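Local coordinates for Emp47p (form2) (Saccharomyces cerevisiae, PDB 2A6Z), which serves as a calcium-independent, lectin-type cargo receptor involved in glycoprotein secretion and needed for the exit of Emp46p from the endoplasmic reticulum, at residues Lys6-Leu16 with Ile213-Val222. Sequence-based numbering, arbitrary orientation.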
ATOM      1  N   LYS A   6       2.755   5.699 -20.802  1.00 13.04           N
ATOM      2  CA  LYS A   6       3.804   5.593 -19.782  1.00 12.48           C
ATOM      3  C   LYS A   6       3.616   4.426 -18.813  1.00 10.58           C
ATOM      4  O   LYS A   6       4.379   4.197 -17.887  1.00 12.05           O
ATOM      5  CB  LYS A   6       3.873   6.922 -18.978  1.00 15.63           C
ATOM      6  CG  LYS A   6       4.279   8.121 -19.865  1.00 18.17           C
ATOM      7  CD  LYS A   6       4.550   9.379 -19.088  1.00 24.75           C
ATOM      8  CE  LYS A   6       3.323  10.065 -18.527  1.00 25.69           C
ATOM      9  NZ  LYS A   6       3.676  11.204 -17.606  1.00 13.08           N
ATOM     10  N   LEU A   7       2.552   3.654 -19.046  1.00 10.14           N
ATOM     11  CA  LEU A   7       2.245   2.527 -18.199  1.00  9.72           C
ATOM     12  C   LEU A   7       3.317   1.469 -18.306  1.00 10.89           C
ATOM     13  O   LEU A   7       3.796   1.167 -19.412  1.00 13.83           O
ATOM     14  CB  LEU A   7       0.910   1.953 -18.651  1.00 11.41           C
ATOM     15  CG  LEU A   7       0.313   0.799 -17.826  1.00 13.45           C
ATOM     16  CD1 LEU A   7      -0.182   1.275 -16.478  1.00 12.98           C
ATOM     17  CD2 LEU A   7      -0.843   0.134 -18.586  1.00 18.77           C
ATOM     18  N   SER A   8       3.706   0.921 -17.159  1.00 10.18           N
ATOM     19  CA  SER A   8       4.643  -0.175 -17.099  1.00 10.88           C
ATOM     20  C   SER A   8       3.900  -1.449 -16.794  1.00 10.84           C
ATOM     21  O   SER A   8       3.564  -1.696 -15.615  1.00 13.22           O
ATOM     22  CB  SER A   8       5.692   0.059 -15.995  1.00 14.48           C
ATOM     23  OG  SER A   8       6.420  -1.156 -15.845  1.00 21.60           O
ATOM     24  N   SER A   9       3.651  -2.258 -17.812  1.00 10.76           N
ATOM     25  CA  SER A   9       2.886  -3.485 -17.590  1.00 12.53           C
ATOM     26  C   SER A   9       3.587  -4.383 -16.615  1.00 10.01           C
ATOM     27  O   SER A   9       2.893  -5.080 -15.856  1.00 11.07           O
ATOM     28  CB  SER A   9       2.780  -4.104 -18.991  1.00 19.20           C
ATOM     29  OG  SER A   9       2.265  -5.384 -18.826  1.00 28.14           O
ATOM     30  N   ASP A  10       4.907  -4.424 -16.646  1.00  9.88           N
ATOM     31  CA  ASP A  10       5.638  -5.348 -15.810  1.00  9.05           C
ATOM     32  C   ASP A  10       5.392  -5.140 -14.338  1.00  8.28           C
ATOM     33  O   ASP A  10       5.500  -6.101 -13.526  1.00  9.25           O
ATOM     34  CB  ASP A  10       7.165  -5.209 -16.049  1.00 10.56           C
ATOM     35  CG  ASP A  10       7.529  -5.703 -17.452  1.00 11.02           C
ATOM     36  OD1 ASP A  10       6.754  -6.413 -18.117  1.00 13.02           O
ATOM     37  OD2 ASP A  10       8.629  -5.329 -17.836  1.00 14.72           O
ATOM     38  N   TYR A  11       5.056  -3.897 -13.933  1.00  8.13           N
ATOM     39  CA  TYR A  11       4.871  -3.566 -12.508  1.00  7.50           C
ATOM     40  C   TYR A  11       3.440  -3.222 -12.186  1.00  7.07           C
ATOM     41  O   TYR A  11       3.169  -2.629 -11.143  1.00  8.00           O
ATOM     42  CB  TYR A  11       5.864  -2.457 -12.112  1.00  8.20           C
ATOM     43  CG  TYR A  11       7.284  -2.934 -12.222  1.00  8.09           C
ATOM     44  CD1 TYR A  11       7.843  -3.818 -11.342  1.00 10.30           C
ATOM     45  CD2 TYR A  11       8.076  -2.574 -13.303  1.00 12.14           C
ATOM     46  CE1 TYR A  11       9.110  -4.284 -11.433  1.00 11.28           C
ATOM     47  CE2 TYR A  11       9.392  -3.035 -13.421  1.00 14.23           C
ATOM     48  CZ  TYR A  11       9.913  -3.879 -12.485  1.00 10.62           C
ATOM     49  OH  TYR A  11      11.201  -4.375 -12.600  1.00 13.21           O
ATOM     50  N   SER A  12       2.495  -3.561 -13.060  1.00  7.89           N
ATOM     51  CA  SER A  12       1.099  -3.275 -12.906  1.00  7.35           C
ATOM     52  C   SER A  12       0.284  -4.538 -12.645  1.00  7.35           C
ATOM     53  O   SER A  12       0.694  -5.648 -12.944  1.00  8.39           O
ATOM     54  CB  SER A  12       0.505  -2.502 -14.099  1.00  8.27           C
ATOM     55  OG  SER A  12       1.163  -1.260 -14.258  1.00  8.29           O
ATOM     56  N   LEU A  13      -0.892  -4.311 -12.077  1.00  7.83           N
ATOM     57  CA  LEU A  13      -1.916  -5.307 -11.782  1.00  8.53           C
ATOM     58  C   LEU A  13      -3.160  -4.859 -12.537  1.00  8.19           C
ATOM     59  O   LEU A  13      -3.963  -4.020 -12.027  1.00  9.06           O
ATOM     60  CB  LEU A  13      -2.197  -5.364 -10.280  1.00  8.57           C
ATOM     61  CG  LEU A  13      -3.220  -6.392  -9.852  1.00  9.67           C
ATOM     62  CD1 LEU A  13      -2.683  -7.791  -9.949  1.00 14.14           C
ATOM     63  CD2 LEU A  13      -3.658  -6.026  -8.413  1.00 16.03           C
ATOM     64  N   PRO A  14      -3.375  -5.289 -13.766  1.00  9.49           N
ATOM     65  CA  PRO A  14      -4.535  -4.854 -14.542  1.00  9.65           C
ATOM     66  C   PRO A  14      -5.828  -5.163 -13.775  1.00  9.09           C
ATOM     67  O   PRO A  14      -5.898  -6.127 -13.017  1.00 10.53           O
ATOM     68  CB  PRO A  14      -4.444  -5.729 -15.791  1.00 12.21           C
ATOM     69  CG  PRO A  14      -2.986  -6.057 -15.955  1.00 15.00           C
ATOM     70  CD  PRO A  14      -2.513  -6.267 -14.506  1.00 11.67           C
ATOM     71  N   ASP A  15      -6.804  -4.279 -14.054  1.00  9.15           N
ATOM     72  CA  ASP A  15      -8.117  -4.361 -13.420  1.00  9.73           C
ATOM     73  C   ASP A  15      -8.588  -5.790 -13.345  1.00 10.04           C
ATOM     74  O   ASP A  15      -8.639  -6.508 -14.369  1.00 10.69           O
ATOM     75  CB  ASP A  15      -9.100  -3.535 -14.214  1.00 10.68           C
ATOM     76  CG  ASP A  15     -10.435  -3.364 -13.544  1.00 13.37           C
ATOM     77  OD1 ASP A  15     -11.142  -2.481 -14.041  1.00 27.03           O
ATOM     78  OD2 ASP A  15     -10.844  -4.121 -12.662  1.00 12.48           O
ATOM     79  N   LEU A  16      -8.872  -6.284 -12.135  1.00 10.23           N
ATOM     80  CA  LEU A  16      -9.173  -7.690 -11.873  1.00 10.20           C
ATOM     81  C   LEU A  16     -10.613  -8.054 -12.198  1.00 11.28           C
ATOM     82  O   LEU A  16     -10.992  -9.231 -11.977  1.00 12.53           O
ATOM     83  CB  LEU A  16      -8.832  -8.017 -10.398  1.00 10.45           C
ATOM     84  CG  LEU A  16      -7.345  -7.898 -10.024  1.00  9.77           C
ATOM     85  CD1 LEU A  16      -7.277  -7.858  -8.526  1.00 12.75           C
ATOM     86  CD2 LEU A  16      -6.601  -9.071 -10.649  1.00 13.23           C
ATOM     87  N   ILE A 213      -8.352  -5.411  -3.158  1.00  7.11           N
ATOM     88  CA  ILE A 213      -7.604  -4.754  -4.238  1.00  6.89           C
ATOM     89  C   ILE A 213      -8.292  -4.971  -5.563  1.00  7.57           C
ATOM     90  O   ILE A 213      -8.614  -6.117  -5.944  1.00  8.88           O
ATOM     91  CB  ILE A 213      -6.169  -5.252  -4.297  1.00  7.67           C
ATOM     92  CG1 ILE A 213      -5.465  -5.222  -2.947  1.00  8.78           C
ATOM     93  CG2 ILE A 213      -5.392  -4.546  -5.403  1.00  9.16           C
ATOM     94  CD1 ILE A 213      -5.319  -3.779  -2.410  1.00  9.38           C
ATOM     95  N   PHE A 214      -8.600  -3.900  -6.295  1.00  7.32           N
ATOM     96  CA  PHE A 214      -9.189  -4.008  -7.632  1.00  7.36           C
ATOM     97  C   PHE A 214      -8.139  -3.914  -8.754  1.00  8.04           C
ATOM     98  O   PHE A 214      -8.340  -4.501  -9.833  1.00  9.03           O
ATOM     99  CB  PHE A 214     -10.198  -2.899  -7.826  1.00  8.50           C
ATOM    100  CG  PHE A 214     -11.532  -3.007  -7.174  1.00  8.35           C
ATOM    101  CD1 PHE A 214     -12.605  -2.217  -7.617  1.00  9.52           C
ATOM    102  CD2 PHE A 214     -11.796  -3.899  -6.135  1.00 10.61           C
ATOM    103  CE1 PHE A 214     -13.868  -2.289  -7.070  1.00 10.58           C
ATOM    104  CE2 PHE A 214     -13.078  -3.984  -5.587  1.00 10.82           C
ATOM    105  CZ  PHE A 214     -14.101  -3.222  -6.053  1.00 11.00           C
ATOM    106  N   LYS A 215      -7.102  -3.089  -8.576  1.00  7.67           N
ATOM    107  CA  LYS A 215      -6.229  -2.697  -9.690  1.00  7.68           C
ATOM    108  C   LYS A 215      -5.023  -2.023  -9.105  1.00  7.03           C
ATOM    109  O   LYS A 215      -5.144  -1.334  -8.041  1.00  7.59           O
ATOM    110  CB  LYS A 215      -6.993  -1.703 -10.588  1.00  9.57           C
ATOM    111  CG  LYS A 215      -6.286  -1.242 -11.852  1.00 10.01           C
ATOM    112  CD  LYS A 215      -7.169  -0.418 -12.734  1.00 12.76           C
ATOM    113  CE  LYS A 215      -7.564   0.932 -12.215  1.00 19.73           C
ATOM    114  NZ  LYS A 215      -8.187   1.708 -13.319  1.00 27.03           N
ATOM    115  N   MET A 216      -3.896  -2.103  -9.789  1.00  7.32           N
ATOM    116  CA  MET A 216      -2.750  -1.262  -9.468  1.00  7.24           C
ATOM    117  C   MET A 216      -2.089  -0.926 -10.797  1.00  7.61           C
ATOM    118  O   MET A 216      -1.901  -1.793 -11.637  1.00  7.92           O
ATOM    119  CB  MET A 216      -1.776  -1.983  -8.515  1.00  7.92           C
ATOM    120  CG  MET A 216      -0.541  -1.196  -8.056  0.54  7.71           C
ATOM    121  SD  MET A 216       0.744  -1.610  -9.275  0.54  6.59           S
ATOM    122  CE  MET A 216       2.083  -0.556  -8.701  0.54  9.74           C
ATOM    123  N   GLN A 217      -1.739   0.338 -10.982  1.00  7.41           N
ATOM    124  CA  GLN A 217      -1.063   0.742 -12.179  1.00  8.65           C
ATOM    125  C   GLN A 217       0.229   1.442 -11.808  1.00  8.69           C
ATOM    126  O   GLN A 217       0.266   2.313 -10.927  1.00 11.22           O
ATOM    127  CB  GLN A 217      -1.932   1.642 -13.053  1.00 10.91           C
ATOM    128  CG  GLN A 217      -3.039   0.716 -13.591  1.00 12.77           C
ATOM    129  CD  GLN A 217      -3.825   1.417 -14.680  1.00 15.34           C
ATOM    130  OE1 GLN A 217      -3.861   0.937 -15.827  1.00 18.65           O
ATOM    131  NE2 GLN A 217      -4.441   2.542 -14.327  1.00 14.20           N
ATOM    132  N   PHE A 218       1.301   1.072 -12.489  1.00  7.89           N
ATOM    133  CA  PHE A 218       2.612   1.668 -12.331  1.00  7.52           C
ATOM    134  C   PHE A 218       2.957   2.405 -13.606  1.00  7.29           C
ATOM    135  O   PHE A 218       2.796   1.814 -14.692  1.00  8.24           O
ATOM    136  CB  PHE A 218       3.630   0.534 -12.044  1.00  8.94           C
ATOM    137  CG  PHE A 218       4.959   1.076 -11.557  1.00 10.45           C
ATOM    138  CD1 PHE A 218       5.221   1.129 -10.195  1.00 14.75           C
ATOM    139  CD2 PHE A 218       5.922   1.542 -12.411  1.00 13.15           C
ATOM    140  CE1 PHE A 218       6.419   1.622  -9.704  1.00 16.84           C
ATOM    141  CE2 PHE A 218       7.155   2.014 -11.927  1.00 15.30           C
ATOM    142  CZ  PHE A 218       7.388   2.058 -10.562  1.00 15.84           C
ATOM    143  N   PHE A 219       3.428   3.627 -13.491  1.00  7.86           N
ATOM    144  CA  PHE A 219       3.869   4.420 -14.652  1.00  7.72           C
ATOM    145  C   PHE A 219       5.282   4.885 -14.450  1.00  8.63           C
ATOM    146  O   PHE A 219       5.708   5.252 -13.350  1.00  8.79           O
ATOM    147  CB  PHE A 219       2.971   5.659 -14.876  1.00  8.44           C
ATOM    148  CG  PHE A 219       1.494   5.358 -14.979  1.00  8.81           C
ATOM    149  CD1 PHE A 219       0.872   5.313 -16.216  1.00 10.02           C
ATOM    150  CD2 PHE A 219       0.713   5.136 -13.856  1.00  9.62           C
ATOM    151  CE1 PHE A 219      -0.490   5.031 -16.367  1.00 10.67           C
ATOM    152  CE2 PHE A 219      -0.632   4.839 -13.997  1.00  9.82           C
ATOM    153  CZ  PHE A 219      -1.291   4.777 -15.230  1.00 10.96           C
ATOM    154  N   ASN A 220       6.008   4.966 -15.561  1.00  9.81           N
ATOM    155  CA  ASN A 220       7.169   5.834 -15.562  1.00 10.18           C
ATOM    156  C   ASN A 220       6.709   7.292 -15.568  1.00 10.81           C
ATOM    157  O   ASN A 220       5.705   7.671 -16.214  1.00 13.47           O
ATOM    158  CB  ASN A 220       8.005   5.387 -16.747  1.00 14.69           C
ATOM    159  CG  ASN A 220       8.551   3.991 -16.497  1.00 15.29           C
ATOM    160  OD1 ASN A 220       9.158   3.648 -15.464  1.00 20.44           O
ATOM    161  ND2 ASN A 220       8.366   3.022 -17.393  1.00 23.80           N
ATOM    162  N   GLY A 221       7.369   8.181 -14.930  1.00  9.97           N
ATOM    163  CA  GLY A 221       7.025   9.604 -14.877  1.00 10.06           C
ATOM    164  C   GLY A 221       5.901   9.831 -13.894  1.00  9.27           C
ATOM    165  O   GLY A 221       5.491   8.916 -13.142  1.00  9.70           O
ATOM    166  N   VAL A 222       5.421  11.075 -13.907  1.00  9.35           N
ATOM    167  CA  VAL A 222       4.316  11.545 -13.034  1.00  8.76           C
ATOM    168  C   VAL A 222       3.271  12.335 -13.828  1.00  9.20           C
ATOM    169  O   VAL A 222       2.225  12.653 -13.227  1.00  9.95           O
ATOM    170  CB  VAL A 222       4.856  12.401 -11.863  1.00 10.21           C
ATOM    171  CG1 VAL A 222       5.941  11.609 -11.111  1.00 11.46           C
ATOM    172  CG2 VAL A 222       5.347  13.759 -12.321  1.00 13.09           C
ATOM    173  OXT VAL A 222       3.561  12.607 -14.995  1.00 10.29           O
TER
HETATM  174  O   HOH W   1     -10.246  -0.032 -14.629  1.00 23.19           O
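L13 and M216 form an antiparallel hydrogen-bonded pair: L13 N donates to M216 O (2.7 Å), and M216 N returns a bond to L13 O on a lone pair in the carbonyl plane. Further bonds rivet the irregular segment 6-16 alongside strand 210-220, L16 N to F214 O at one end, S8 N to F218 O and N220 N to K6 O at the other. Between them S12 OG accepts a nearly straight bond from F218 N (2.9 Å, 171°). It donates to S8 O from above the carbonyl plane, opposite Y11 N, so the S12 hydroxyl joins the strand to the 8-12 turn. The Y11 ring turns its edge to the face of F218, planes at 52°, with Y11 CB off-centre over the same ring. L7, its CG anti to the backbone N (chi1 -175°), lays CD1 over one face of F219, 4.0 Å from the ring centroid. K6 NZ forms a salt bridge with V222 OXT (3.0 Å), its hydrogen bond weak, and also bonds G1 O. One water bridges D15 OD1 and K215 NZ, while D15 OD2 accepts from I17 N. G56 O receives the Y11 hydroxyl; F57 and F63 pack on F218. In this legume-lectin-like beta sandwich, strand 38-40 pairs near I213 on the side 6-16 lines farther along, and 63-72 on the other, with a classic bulge at F214 and K215 opposite T68; M216 and F218 reach I195 of strand 192-200 in the other sheet.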